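Local coordinates for protein TqaL (Neurospora crassa, PDB 7EEH) that belongs to the 2OG-Fe dioxygenase family of the cupin clan and binds an iron ion, at residues R167-P172 / T264-R269; P150-S155 / R278-G283; P43-L48 / Q131-F136. The protein carries 1 engineered substitution. All blocks are in the same frame, centred on the assembly; numbering follows the deposited sequence.

Interaction 1: residues R167-P172 / T264-R269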
ATOM      1  N   ARG B 167     -27.773  21.787   9.994  1.00 21.51           N
ATOM      2  CA  ARG B 167     -28.743  20.750  10.326  1.00 23.87           C
ATOM      3  C   ARG B 167     -30.092  21.171   9.759  1.00 28.47           C
ATOM      4  O   ARG B 167     -30.633  22.214  10.148  1.00 29.27           O
ATOM      5  CB  ARG B 167     -28.827  20.531  11.841  1.00 22.39           C
ATOM      6  CG  ARG B 167     -30.102  19.824  12.290  1.00 26.51           C
ATOM      7  CD  ARG B 167     -30.032  19.406  13.753  1.00 24.74           C
ATOM      8  NE  ARG B 167     -28.954  18.452  14.002  1.00 23.29           N
ATOM      9  CZ  ARG B 167     -28.553  18.072  15.210  1.00 26.25           C
ATOM     10  NH1 ARG B 167     -29.155  18.555  16.299  1.00 21.89           N
ATOM     11  NH2 ARG B 167     -27.548  17.210  15.332  1.00 23.25           N
ATOM     12  N   THR B 168     -30.616  20.392   8.817  1.00 27.63           N
ATOM     13  CA  THR B 168     -31.963  20.643   8.318  1.00 31.89           C
ATOM     14  C   THR B 168     -32.960  19.853   9.156  1.00 32.05           C
ATOM     15  O   THR B 168     -32.621  18.823   9.733  1.00 30.09           O
ATOM     16  CB  THR B 168     -32.099  20.269   6.838  1.00 29.77           C
ATOM     17  OG1 THR B 168     -31.898  18.861   6.672  1.00 26.22           O
ATOM     18  CG2 THR B 168     -31.085  21.045   5.994  1.00 31.24           C
ATOM     19  N   VAL B 169     -34.191  20.354   9.235  1.00 36.27           N
ATOM     20  CA  VAL B 169     -35.232  19.770  10.082  1.00 32.26           C
ATOM     21  C   VAL B 169     -36.508  19.644   9.257  1.00 35.19           C
ATOM     22  O   VAL B 169     -36.981  20.632   8.687  1.00 35.88           O
ATOM     23  CB  VAL B 169     -35.492  20.615  11.343  1.00 37.30           C
ATOM     24  CG1 VAL B 169     -36.508  19.931  12.241  1.00 36.95           C
ATOM     25  CG2 VAL B 169     -34.197  20.868  12.098  1.00 32.09           C
ATOM     26  N   THR B 170     -37.054  18.432   9.188  1.00 36.56           N
ATOM     27  CA  THR B 170     -38.291  18.140   8.469  1.00 44.28           C
ATOM     28  C   THR B 170     -39.337  17.733   9.494  1.00 51.01           C
ATOM     29  O   THR B 170     -39.140  16.757  10.226  1.00 51.10           O
ATOM     30  CB  THR B 170     -38.101  17.016   7.443  1.00 48.99           C
ATOM     31  OG1 THR B 170     -37.057  17.361   6.520  1.00 47.56           O
ATOM     32  CG2 THR B 170     -39.397  16.760   6.670  1.00 49.46           C
ATOM     33  N   THR B 171     -40.446  18.468   9.547  1.00 53.77           N
ATOM     34  CA  THR B 171     -41.386  18.192  10.620  1.00 60.64           C
ATOM     35  C   THR B 171     -42.766  17.843  10.063  1.00 59.23           C
ATOM     36  O   THR B 171     -43.175  18.389   9.029  1.00 62.45           O
ATOM     37  CB  THR B 171     -41.462  19.404  11.580  1.00 61.14           C
ATOM     38  OG1 THR B 171     -42.034  19.006  12.832  1.00 62.20           O
ATOM     39  CG2 THR B 171     -42.262  20.553  10.978  1.00 54.53           C
ATOM     40  N   PRO B 172     -43.497  16.907  10.706  1.00 59.45           N
ATOM     41  CA  PRO B 172     -44.774  16.312  10.267  1.00 62.68           C
ATOM     42  C   PRO B 172     -45.846  17.280   9.741  1.00 58.73           C
ATOM     43  O   PRO B 172     -45.896  18.451  10.113  1.00 64.52           O
ATOM     44  CB  PRO B 172     -45.272  15.620  11.536  1.00 58.80           C
ATOM     45  CG  PRO B 172     -44.021  15.193  12.218  1.00 56.91           C
ATOM     46  CD  PRO B 172     -43.033  16.299  11.970  1.00 55.00           C
ATOM     47  N   THR B 264     -44.324  10.121  11.748  1.00 45.09           N
ATOM     48  CA  THR B 264     -44.830  10.813  12.925  1.00 50.95           C
ATOM     49  C   THR B 264     -43.765  11.630  13.649  1.00 52.64           C
ATOM     50  O   THR B 264     -44.097  12.326  14.617  1.00 51.76           O
ATOM     51  CB  THR B 264     -45.459   9.807  13.898  1.00 49.67           C
ATOM     52  OG1 THR B 264     -44.435   9.143  14.650  1.00 50.09           O
ATOM     53  CG2 THR B 264     -46.279   8.772  13.137  1.00 46.19           C
ATOM     54  N   LYS B 265     -42.506  11.582  13.211  1.00 48.79           N
ATOM     55  CA  LYS B 265     -41.419  12.246  13.919  1.00 46.09           C
ATOM     56  C   LYS B 265     -40.609  13.122  12.970  1.00 47.65           C
ATOM     57  O   LYS B 265     -40.681  12.990  11.743  1.00 41.18           O
ATOM     58  CB  LYS B 265     -40.496  11.231  14.596  1.00 46.26           C
ATOM     59  CG  LYS B 265     -41.216  10.253  15.487  1.00 49.97           C
ATOM     60  CD  LYS B 265     -40.229   9.369  16.221  1.00 53.41           C
ATOM     61  CE  LYS B 265     -40.943   8.359  17.099  1.00 57.31           C
ATOM     62  NZ  LYS B 265     -40.009   7.303  17.581  1.00 63.45           N
ATOM     63  N   GLU B 266     -39.825  14.020  13.556  1.00 43.11           N
ATOM     64  CA  GLU B 266     -38.989  14.885  12.743  1.00 45.84           C
ATOM     65  C   GLU B 266     -37.777  14.116  12.226  1.00 40.45           C
ATOM     66  O   GLU B 266     -37.319  13.140  12.829  1.00 41.13           O
ATOM     67  CB  GLU B 266     -38.533  16.110  13.536  1.00 42.09           C
ATOM     68  CG  GLU B 266     -37.493  15.790  14.597  1.00 45.49           C
ATOM     69  CD  GLU B 266     -36.924  17.033  15.256  1.00 46.86           C
ATOM     70  OE1 GLU B 266     -37.521  18.120  15.084  1.00 50.15           O
ATOM     71  OE2 GLU B 266     -35.879  16.923  15.940  1.00 49.53           O
ATOM     72  N   ALA B 267     -37.262  14.565  11.089  1.00 40.19           N
ATOM     73  CA  ALA B 267     -36.033  14.031  10.529  1.00 38.09           C
ATOM     74  C   ALA B 267     -35.013  15.157  10.412  1.00 36.83           C
ATOM     75  O   ALA B 267     -35.350  16.267   9.994  1.00 37.39           O
ATOM     76  CB  ALA B 267     -36.285  13.387   9.161  1.00 37.85           C
ATOM     77  N   THR B 268     -33.768  14.870  10.787  1.00 36.08           N
ATOM     78  CA  THR B 268     -32.691  15.847  10.697  1.00 33.80           C
ATOM     79  C   THR B 268     -31.536  15.276   9.879  1.00 29.02           C
ATOM     80  O   THR B 268     -31.335  14.064   9.829  1.00 30.87           O
ATOM     81  CB  THR B 268     -32.193  16.253  12.086  1.00 28.38           C
ATOM     82  OG1 THR B 268     -31.620  15.114  12.738  1.00 33.61           O
ATOM     83  CG2 THR B 268     -33.335  16.771  12.933  1.00 35.12           C
ATOM     84  N   ARG B 269     -30.764  16.164   9.263  1.00 23.46           N
ATOM     85  CA  ARG B 269     -29.605  15.770   8.457  1.00 25.59           C
ATOM     86  C   ARG B 269     -28.501  16.781   8.711  1.00 24.27           C
ATOM     87  O   ARG B 269     -28.717  17.980   8.513  1.00 21.73           O
ATOM     88  CB  ARG B 269     -29.957  15.738   6.969  1.00 25.39           C
ATOM     89  CG  ARG B 269     -28.858  15.226   6.029  1.00 22.62           C
ATOM     90  CD  ARG B 269     -29.455  15.119   4.642  1.00 26.57           C
ATOM     91  NE  ARG B 269     -28.499  14.820   3.581  1.00 26.71           N
ATOM     92  CZ  ARG B 269     -27.963  15.713   2.756  1.00 30.92           C
ATOM     93  NH1 ARG B 269     -28.245  17.011   2.866  1.00 30.45           N
ATOM     94  NH2 ARG B 269     -27.133  15.295   1.805  1.00 22.45           N
TER
HETATM   95  O   HOH W   1     -30.563  18.375   4.413  1.00 34.89           O
HETATM   96  O   HOH W   2     -34.089  17.568   7.308  1.00 38.10           O
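Thr168 carries OG1 in the crowded position between its backbone N and carbonyl carbon (chi1 64°), whereas Thr170 sets its own OG1 beside the backbone N (chi1 -57°); on the sheet face they share with Ala267 and Arg269, the two hydroxyls reach one water. That water bonds Thr168 OG1 at 2.6 Å and also donates to Ala267 O. A second water joins Thr168 OG1 to Arg269 NH1, which it meets in the guanidinium plane; Arg269, with CG anti to N and its chain extended as far as NE, leads its charged end away from strand 167-170. The pairing is a worked example of antiparallel geometry. Thr168 with Arg269 and Thr170 with Ala267 are hydrogen-bonded pairs, the shortest bond running from Thr170 N to Ala267 O at 2.9 Å. Between them lies the non-hydrogen-bonded pair Val169 and Thr268, where Thr268 CA sends a CA-H...O contact to Thr168 O at 3.1 Å. On the face of Val169 and Thr268, Val169 CG1 lies 3.5 Å from Glu266 OE1. Glu266 has its CG in the crowded position and gives OE2 to a salt bridge with Lys199. The strands sit mid-sheet: 158-170 also pairs with 74-84 through Arg167 with Arg75, while Val169 bonds Phe73 just ahead of that strand, and 267-277 pairs with 190-199 through Thr268.

Interaction 2: residues P150-S155 / R278-G283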
ATOM      1  N   PRO B 150     -16.290  34.983 -14.960  1.00 26.19           N
ATOM      2  CA  PRO B 150     -15.782  36.330 -15.264  1.00 27.43           C
ATOM      3  C   PRO B 150     -15.676  37.249 -14.066  1.00 29.95           C
ATOM      4  O   PRO B 150     -14.811  38.127 -14.057  1.00 28.29           O
ATOM      5  CB  PRO B 150     -16.796  36.858 -16.286  1.00 29.28           C
ATOM      6  CG  PRO B 150     -17.248  35.635 -16.994  1.00 33.41           C
ATOM      7  CD  PRO B 150     -17.323  34.563 -15.921  1.00 27.59           C
ATOM      8  N   ARG B 151     -16.508  37.075 -13.043  1.00 30.63           N
ATOM      9  CA  ARG B 151     -16.478  38.023 -11.938  1.00 33.72           C
ATOM     10  C   ARG B 151     -15.387  37.723 -10.922  1.00 34.01           C
ATOM     11  O   ARG B 151     -15.248  38.477  -9.959  1.00 29.63           O
ATOM     12  CB  ARG B 151     -17.848  38.075 -11.243  1.00 34.76           C
ATOM     13  CG  ARG B 151     -18.178  36.846 -10.413  1.00 38.63           C
ATOM     14  CD  ARG B 151     -19.553  36.951  -9.744  1.00 41.77           C
ATOM     15  NE  ARG B 151     -19.489  36.742  -8.296  1.00 43.42           N
ATOM     16  CZ  ARG B 151     -19.605  35.552  -7.702  1.00 48.81           C
ATOM     17  NH1 ARG B 151     -19.785  34.450  -8.429  1.00 40.24           N
ATOM     18  NH2 ARG B 151     -19.542  35.457  -6.376  1.00 48.20           N
ATOM     19  N   LEU B 152     -14.592  36.669 -11.114  1.00 28.22           N
ATOM     20  CA  LEU B 152     -13.612  36.268 -10.121  1.00 27.83           C
ATOM     21  C   LEU B 152     -12.200  36.387 -10.676  1.00 28.14           C
ATOM     22  O   LEU B 152     -11.990  36.424 -11.888  1.00 30.20           O
ATOM     23  CB  LEU B 152     -13.870  34.836  -9.647  1.00 30.55           C
ATOM     24  CG  LEU B 152     -15.267  34.591  -9.083  1.00 29.53           C
ATOM     25  CD1 LEU B 152     -15.415  33.135  -8.680  1.00 23.65           C
ATOM     26  CD2 LEU B 152     -15.518  35.523  -7.907  1.00 29.98           C
ATOM     27  N   ASP B 153     -11.227  36.418  -9.773  1.00 30.16           N
ATOM     28  CA  ASP B 153      -9.835  36.720 -10.120  1.00 35.80           C
ATOM     29  C   ASP B 153      -8.968  35.468  -9.981  1.00 30.44           C
ATOM     30  O   ASP B 153      -8.506  35.132  -8.886  1.00 26.95           O
ATOM     31  CB  ASP B 153      -9.298  37.867  -9.264  1.00 31.85           C
ATOM     32  CG  ASP B 153      -7.824  38.169  -9.546  1.00 38.72           C
ATOM     33  OD1 ASP B 153      -7.290  37.681 -10.566  1.00 35.09           O
ATOM     34  OD2 ASP B 153      -7.196  38.901  -8.753  1.00 39.78           O
ATOM     35  N   TYR B 154      -8.685  34.827 -11.111  1.00 27.14           N
ATOM     36  CA  TYR B 154      -7.904  33.603 -11.132  1.00 28.05           C
ATOM     37  C   TYR B 154      -6.409  33.857 -11.191  1.00 29.41           C
ATOM     38  O   TYR B 154      -5.638  32.901 -11.237  1.00 30.91           O
ATOM     39  CB  TYR B 154      -8.364  32.711 -12.296  1.00 27.07           C
ATOM     40  CG  TYR B 154      -9.795  32.274 -12.093  1.00 27.32           C
ATOM     41  CD1 TYR B 154     -10.848  33.101 -12.451  1.00 26.12           C
ATOM     42  CD2 TYR B 154     -10.094  31.064 -11.479  1.00 28.54           C
ATOM     43  CE1 TYR B 154     -12.164  32.725 -12.234  1.00 27.98           C
ATOM     44  CE2 TYR B 154     -11.409  30.676 -11.257  1.00 25.55           C
ATOM     45  CZ  TYR B 154     -12.441  31.508 -11.637  1.00 25.26           C
ATOM     46  OH  TYR B 154     -13.753  31.135 -11.405  1.00 25.65           O
ATOM     47  N   SER B 155      -5.971  35.112 -11.157  1.00 35.51           N
ATOM     48  CA  SER B 155      -4.558  35.374 -10.938  1.00 32.76           C
ATOM     49  C   SER B 155      -4.176  35.278  -9.469  1.00 36.88           C
ATOM     50  O   SER B 155      -2.985  35.210  -9.150  1.00 38.26           O
ATOM     51  CB  SER B 155      -4.181  36.753 -11.484  1.00 33.95           C
ATOM     52  OG  SER B 155      -4.911  37.766 -10.822  1.00 44.52           O
ATOM     53  N   ARG B 278     -12.342  31.511  -6.167  1.00 23.66           N
ATOM     54  CA  ARG B 278     -11.378  32.600  -6.248  1.00 23.22           C
ATOM     55  C   ARG B 278     -12.049  33.901  -5.788  1.00 23.83           C
ATOM     56  O   ARG B 278     -13.275  34.025  -5.837  1.00 24.88           O
ATOM     57  CB  ARG B 278     -10.838  32.743  -7.675  1.00 27.75           C
ATOM     58  CG  ARG B 278     -10.048  31.513  -8.187  1.00 29.41           C
ATOM     59  CD  ARG B 278      -8.783  31.314  -7.383  1.00 34.17           C
ATOM     60  NE  ARG B 278      -7.686  30.664  -8.109  1.00 36.52           N
ATOM     61  CZ  ARG B 278      -6.538  30.305  -7.527  1.00 44.50           C
ATOM     62  NH1 ARG B 278      -6.355  30.526  -6.225  1.00 40.45           N
ATOM     63  NH2 ARG B 278      -5.571  29.718  -8.227  1.00 40.78           N
ATOM     64  N   PRO B 279     -11.268  34.876  -5.325  1.00 27.66           N
ATOM     65  CA  PRO B 279     -11.864  36.130  -4.837  1.00 28.08           C
ATOM     66  C   PRO B 279     -12.510  36.922  -5.959  1.00 30.10           C
ATOM     67  O   PRO B 279     -12.213  36.743  -7.143  1.00 30.31           O
ATOM     68  CB  PRO B 279     -10.677  36.895  -4.240  1.00 30.09           C
ATOM     69  CG  PRO B 279      -9.477  36.314  -4.894  1.00 30.83           C
ATOM     70  CD  PRO B 279      -9.799  34.873  -5.191  1.00 27.33           C
ATOM     71  N   VAL B 280     -13.410  37.826  -5.561  1.00 25.70           N
ATOM     72  CA  VAL B 280     -14.046  38.713  -6.524  1.00 32.63           C
ATOM     73  C   VAL B 280     -13.013  39.662  -7.122  1.00 33.81           C
ATOM     74  O   VAL B 280     -12.118  40.160  -6.427  1.00 33.78           O
ATOM     75  CB  VAL B 280     -15.198  39.483  -5.859  1.00 36.01           C
ATOM     76  CG1 VAL B 280     -15.844  40.456  -6.832  1.00 35.61           C
ATOM     77  CG2 VAL B 280     -16.244  38.506  -5.325  1.00 34.28           C
ATOM     78  N   LYS B 281     -13.148  39.930  -8.425  1.00 34.69           N
ATOM     79  CA  LYS B 281     -12.208  40.767  -9.154  1.00 39.44           C
ATOM     80  C   LYS B 281     -12.465  42.242  -8.864  1.00 45.14           C
ATOM     81  O   LYS B 281     -13.599  42.716  -8.956  1.00 45.21           O
ATOM     82  CB  LYS B 281     -12.327  40.499 -10.660  1.00 41.52           C
ATOM     83  CG  LYS B 281     -11.038  40.687 -11.463  1.00 45.68           C
ATOM     84  CD  LYS B 281     -11.310  40.671 -12.977  1.00 45.32           C
ATOM     85  CE  LYS B 281     -12.307  39.579 -13.341  1.00 41.34           C
ATOM     86  NZ  LYS B 281     -12.185  38.999 -14.722  1.00 30.90           N
ATOM     87  N   LYS B 282     -11.385  42.962  -8.517  1.00 46.19           N
ATOM     88  CA  LYS B 282     -11.421  44.413  -8.307  1.00 52.91           C
ATOM     89  C   LYS B 282     -12.008  45.155  -9.488  1.00 55.65           C
ATOM     90  O   LYS B 282     -12.679  46.191  -9.304  1.00 63.15           O
ATOM     91  CB  LYS B 282     -10.005  44.927  -8.059  1.00 57.07           C
ATOM     92  N   GLY B 283     -11.756  44.692 -10.710  1.00 59.18           N
ATOM     93  CA  GLY B 283     -12.110  45.431 -11.902  1.00 67.47           C
ATOM     94  C   GLY B 283     -13.564  45.267 -12.294  1.00 72.42           C
ATOM     95  O   GLY B 283     -14.446  45.903 -11.714  1.00 75.23           O
TER
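Two loops without regular secondary structure meet here through a single backbone bridge, Leu152 with Val280, and the contact grades from a compact interior to a less well ordered rim. On the packed side, Asp153 N donates to Pro279 O at 2.8 Å, nearly along the C=O axis. Lys281 N bonds Arg151 O at 3.0 Å and is almost straight at hydrogen (169°), but approaches from above the carbonyl plane. Leu152, buried, puts CG beside its backbone N (chi1 -56°), so that CD2 lies 3.4 Å from Arg278 O and also meets Val280 CG2. Arg278 packs next to it, against Tyr154. The backbone places Arg278 CB over one face of the ring in a CH-pi contact, offset toward the rim; the first torsion then sets CG beside the backbone N, 3.3 Å from Tyr154 CD2, and the bend at chi2 directs the rest of the chain. The guanidinium stands 78° from the ring plane instead of stacking on it, and makes a cation-pi contact with Trp159. Tyr154 is further fixed by ring stacking on His148 and by a hydrogen bond between its OH and Asp189 OD1, while Arg278 N bonds the other oxygen, OD2.

The solvent side is looser. The exposed side chain of Lys281, bent at chi3, runs back over the loop, where NZ makes a weak bond to Pro150 O at 2.8 Å. Beyond it the order fades: Lys282 is modelled only to CB, and Gly283 is poorly ordered. On the partner loop, Asp153 OD1 accepts from Ser155 N. Ser155 OG lies only 2.4 Å from Asp153 OD1, on its syn lone pair. Acceptance from the backbone N two residues on makes this an Asx turn, a local motif in the loop that precedes strand 158-170.

Interaction 3: residues P43-L48 / Q131-F136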
ATOM      1  N   PRO B  43      -9.616   6.593   6.749  1.00 23.56           N
ATOM      2  CA  PRO B  43      -8.152   6.433   6.763  1.00 23.16           C
ATOM      3  C   PRO B  43      -7.412   7.602   6.130  1.00 21.46           C
ATOM      4  O   PRO B  43      -6.290   7.903   6.552  1.00 20.99           O
ATOM      5  CB  PRO B  43      -7.928   5.123   5.997  1.00 27.89           C
ATOM      6  CG  PRO B  43      -9.135   4.932   5.202  1.00 24.76           C
ATOM      7  CD  PRO B  43     -10.263   5.537   5.952  1.00 22.71           C
ATOM      8  N   LEU B  44      -8.010   8.297   5.159  1.00 19.89           N
ATOM      9  CA  LEU B  44      -7.368   9.491   4.617  1.00 19.67           C
ATOM     10  C   LEU B  44      -7.257  10.583   5.673  1.00 21.88           C
ATOM     11  O   LEU B  44      -6.200  11.208   5.827  1.00 22.41           O
ATOM     12  CB  LEU B  44      -8.140   9.995   3.392  1.00 20.12           C
ATOM     13  CG  LEU B  44      -8.241   8.981   2.242  1.00 20.79           C
ATOM     14  CD1 LEU B  44      -8.957   9.546   1.048  1.00 17.85           C
ATOM     15  CD2 LEU B  44      -6.854   8.527   1.848  1.00 20.96           C
ATOM     16  N   LEU B  45      -8.348  10.845   6.402  1.00 19.00           N
ATOM     17  CA  LEU B  45      -8.306  11.897   7.414  1.00 18.84           C
ATOM     18  C   LEU B  45      -7.362  11.529   8.552  1.00 20.21           C
ATOM     19  O   LEU B  45      -6.623  12.383   9.052  1.00 21.07           O
ATOM     20  CB  LEU B  45      -9.710  12.180   7.949  1.00 20.37           C
ATOM     21  CG  LEU B  45     -10.734  12.728   6.941  1.00 20.37           C
ATOM     22  CD1 LEU B  45     -11.975  13.279   7.656  1.00 22.77           C
ATOM     23  CD2 LEU B  45     -10.117  13.793   6.067  1.00 18.12           C
ATOM     24  N   LEU B  46      -7.373  10.266   8.979  1.00 20.63           N
ATOM     25  CA  LEU B  46      -6.398   9.813   9.974  1.00 22.23           C
ATOM     26  C   LEU B  46      -4.977  10.061   9.489  1.00 24.02           C
ATOM     27  O   LEU B  46      -4.138  10.601  10.221  1.00 21.19           O
ATOM     28  CB  LEU B  46      -6.604   8.325  10.268  1.00 22.55           C
ATOM     29  CG  LEU B  46      -7.867   7.968  11.056  1.00 22.78           C
ATOM     30  CD1 LEU B  46      -8.065   6.463  11.122  1.00 29.18           C
ATOM     31  CD2 LEU B  46      -7.770   8.538  12.453  1.00 26.46           C
ATOM     32  N   GLY B  47      -4.691   9.679   8.240  1.00 22.34           N
ATOM     33  CA  GLY B  47      -3.361   9.879   7.701  1.00 21.57           C
ATOM     34  C   GLY B  47      -2.953  11.330   7.687  1.00 23.83           C
ATOM     35  O   GLY B  47      -1.772  11.643   7.828  1.00 24.37           O
ATOM     36  N   LEU B  48      -3.922  12.237   7.533  1.00 21.18           N
ATOM     37  CA  LEU B  48      -3.654  13.666   7.515  1.00 20.60           C
ATOM     38  C   LEU B  48      -3.474  14.245   8.906  1.00 25.09           C
ATOM     39  O   LEU B  48      -2.988  15.375   9.026  1.00 23.64           O
ATOM     40  CB  LEU B  48      -4.795  14.434   6.838  1.00 18.92           C
ATOM     41  CG  LEU B  48      -4.948  14.119   5.379  1.00 25.97           C
ATOM     42  CD1 LEU B  48      -6.024  15.015   4.689  1.00 22.59           C
ATOM     43  CD2 LEU B  48      -3.518  14.293   4.897  1.00 21.56           C
ATOM     44  N   GLN B 131     -10.292  19.897  10.366  1.00 19.44           N
ATOM     45  CA  GLN B 131      -9.111  20.473   9.728  1.00 21.78           C
ATOM     46  C   GLN B 131      -8.597  19.562   8.620  1.00 20.37           C
ATOM     47  O   GLN B 131      -8.203  20.036   7.553  1.00 20.89           O
ATOM     48  CB  GLN B 131      -8.012  20.737  10.759  1.00 24.29           C
ATOM     49  CG  GLN B 131      -8.418  21.762  11.837  1.00 25.40           C
ATOM     50  CD  GLN B 131      -7.292  22.100  12.805  1.00 29.12           C
ATOM     51  OE1 GLN B 131      -6.327  21.353  12.939  1.00 25.61           O
ATOM     52  NE2 GLN B 131      -7.415  23.241  13.480  1.00 25.57           N
ATOM     53  N   ALA B 132      -8.597  18.252   8.854  1.00 21.50           N
ATOM     54  CA  ALA B 132      -8.181  17.323   7.808  1.00 22.02           C
ATOM     55  C   ALA B 132      -9.090  17.429   6.592  1.00 19.21           C
ATOM     56  O   ALA B 132      -8.624  17.319   5.453  1.00 20.25           O
ATOM     57  CB  ALA B 132      -8.168  15.895   8.344  1.00 16.87           C
ATOM     58  N   LEU B 133     -10.385  17.686   6.811  1.00 19.66           N
ATOM     59  CA  LEU B 133     -11.295  17.870   5.682  1.00 18.15           C
ATOM     60  C   LEU B 133     -10.903  19.077   4.843  1.00 19.85           C
ATOM     61  O   LEU B 133     -10.951  19.018   3.613  1.00 20.90           O
ATOM     62  CB  LEU B 133     -12.741  18.004   6.159  1.00 19.33           C
ATOM     63  CG  LEU B 133     -13.498  16.693   6.389  1.00 18.18           C
ATOM     64  CD1 LEU B 133     -14.830  16.945   7.094  1.00 17.36           C
ATOM     65  CD2 LEU B 133     -13.707  15.925   5.067  1.00 17.09           C
ATOM     66  N   LEU B 134     -10.518  20.184   5.485  1.00 21.66           N
ATOM     67  CA  LEU B 134     -10.065  21.354   4.736  1.00 19.48           C
ATOM     68  C   LEU B 134      -8.799  21.044   3.950  1.00 20.95           C
ATOM     69  O   LEU B 134      -8.676  21.421   2.781  1.00 20.85           O
ATOM     70  CB  LEU B 134      -9.816  22.528   5.684  1.00 19.94           C
ATOM     71  CG  LEU B 134     -11.019  23.329   6.195  1.00 19.12           C
ATOM     72  CD1 LEU B 134     -10.550  24.290   7.265  1.00 19.04           C
ATOM     73  CD2 LEU B 134     -11.703  24.089   5.058  1.00 16.45           C
ATOM     74  N   VAL B 135      -7.826  20.394   4.594  1.00 21.36           N
ATOM     75  CA  VAL B 135      -6.589  20.047   3.904  1.00 20.14           C
ATOM     76  C   VAL B 135      -6.898  19.148   2.713  1.00 19.20           C
ATOM     77  O   VAL B 135      -6.396  19.365   1.602  1.00 21.93           O
ATOM     78  CB  VAL B 135      -5.597  19.397   4.888  1.00 21.71           C
ATOM     79  CG1 VAL B 135      -4.349  18.978   4.187  1.00 21.22           C
ATOM     80  CG2 VAL B 135      -5.233  20.390   5.996  1.00 21.81           C
ATOM     81  N   PHE B 136      -7.736  18.132   2.929  1.00 20.70           N
ATOM     82  CA  PHE B 136      -8.149  17.229   1.854  1.00 20.05           C
ATOM     83  C   PHE B 136      -8.641  18.004   0.641  1.00 20.27           C
ATOM     84  O   PHE B 136      -8.193  17.768  -0.488  1.00 21.36           O
ATOM     85  CB  PHE B 136      -9.245  16.293   2.376  1.00 16.03           C
ATOM     86  CG  PHE B 136      -9.930  15.438   1.310  1.00 18.06           C
ATOM     87  CD1 PHE B 136      -9.408  14.199   0.949  1.00 19.49           C
ATOM     88  CD2 PHE B 136     -11.139  15.830   0.757  1.00 16.48           C
ATOM     89  CE1 PHE B 136     -10.070  13.383   0.030  1.00 17.51           C
ATOM     90  CE2 PHE B 136     -11.806  15.029  -0.156  1.00 20.55           C
ATOM     91  CZ  PHE B 136     -11.265  13.797  -0.524  1.00 20.98           C
TER
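Helices 38-48 and 128-141 cross nearly at right angles, 99° between their short segments, in an apolar helix-helix packing beside the main sheet of this cupin-clan fold. The axes lie 9.1 Å apart at closest approach, and the small side chain of Ala132 probably leaves room for Leu45 and Leu48 between them: these two leucines, one turn apart on helix 38-48, both reach its methyl.

All three contacting leucines of 43-48 adopt the same conformation, with CG beside the backbone N and the second torsion extended, yet they do different work. Leu45 sets off across the line of approach and then divides its two methyls between neighbouring residues: CD2 rests 3.7 Å from Ala132 CB, while CD1 crosses obliquely to Leu133 CG at 3.9 Å. Leu133 starts away from the opposite helix (chi1 -85°), but its branch point and CD2 turn back far enough to receive Leu45. Leu48 points toward helix 128-141, its CB against Ala132 CB and its CD1 near Val135 CG1 and Phe136 CB. Phe136 behaves otherwise: its CG is anti to the backbone N (chi1 171°), and this brings CE1 of the ring to 4.1 Å from Leu44 CD1.

Outer neighbours extend the core. Leu44, Leu48 and Phe136 also touch helix 12-31, whereas Leu133 reaches strands 190-199 and 267-277. With no hydrogen bond between the segments, even the carbonyl at the interface meets carbon: Leu48 CD1 lies 3.6 Å from Ala132 O, which already accepts Phe136 N within its own helix.

In the fold
The three contacts illustrate how chemistry follows place in a fold. Interaction 3 is the buried one, purely apolar, holding two helices beside the sheet; interactions 1 and 2 are partly buried and rely on backbone hydrogen bonds, regular between strands in the first and sparse between loops in the second. Interactions 1 and 2 use opposite ends of the same chain elements: strands 158-170 and 267-277 pair in 167-172/264-269, while the loops preceding the one and following the other meet in 150-155/278-283. The centres of interactions 1 and 2 lie 39 Å apart, on opposite sides of the chain's centre. Interaction 3 reaches strand 267-277 through Leu133, and none of the three touches another.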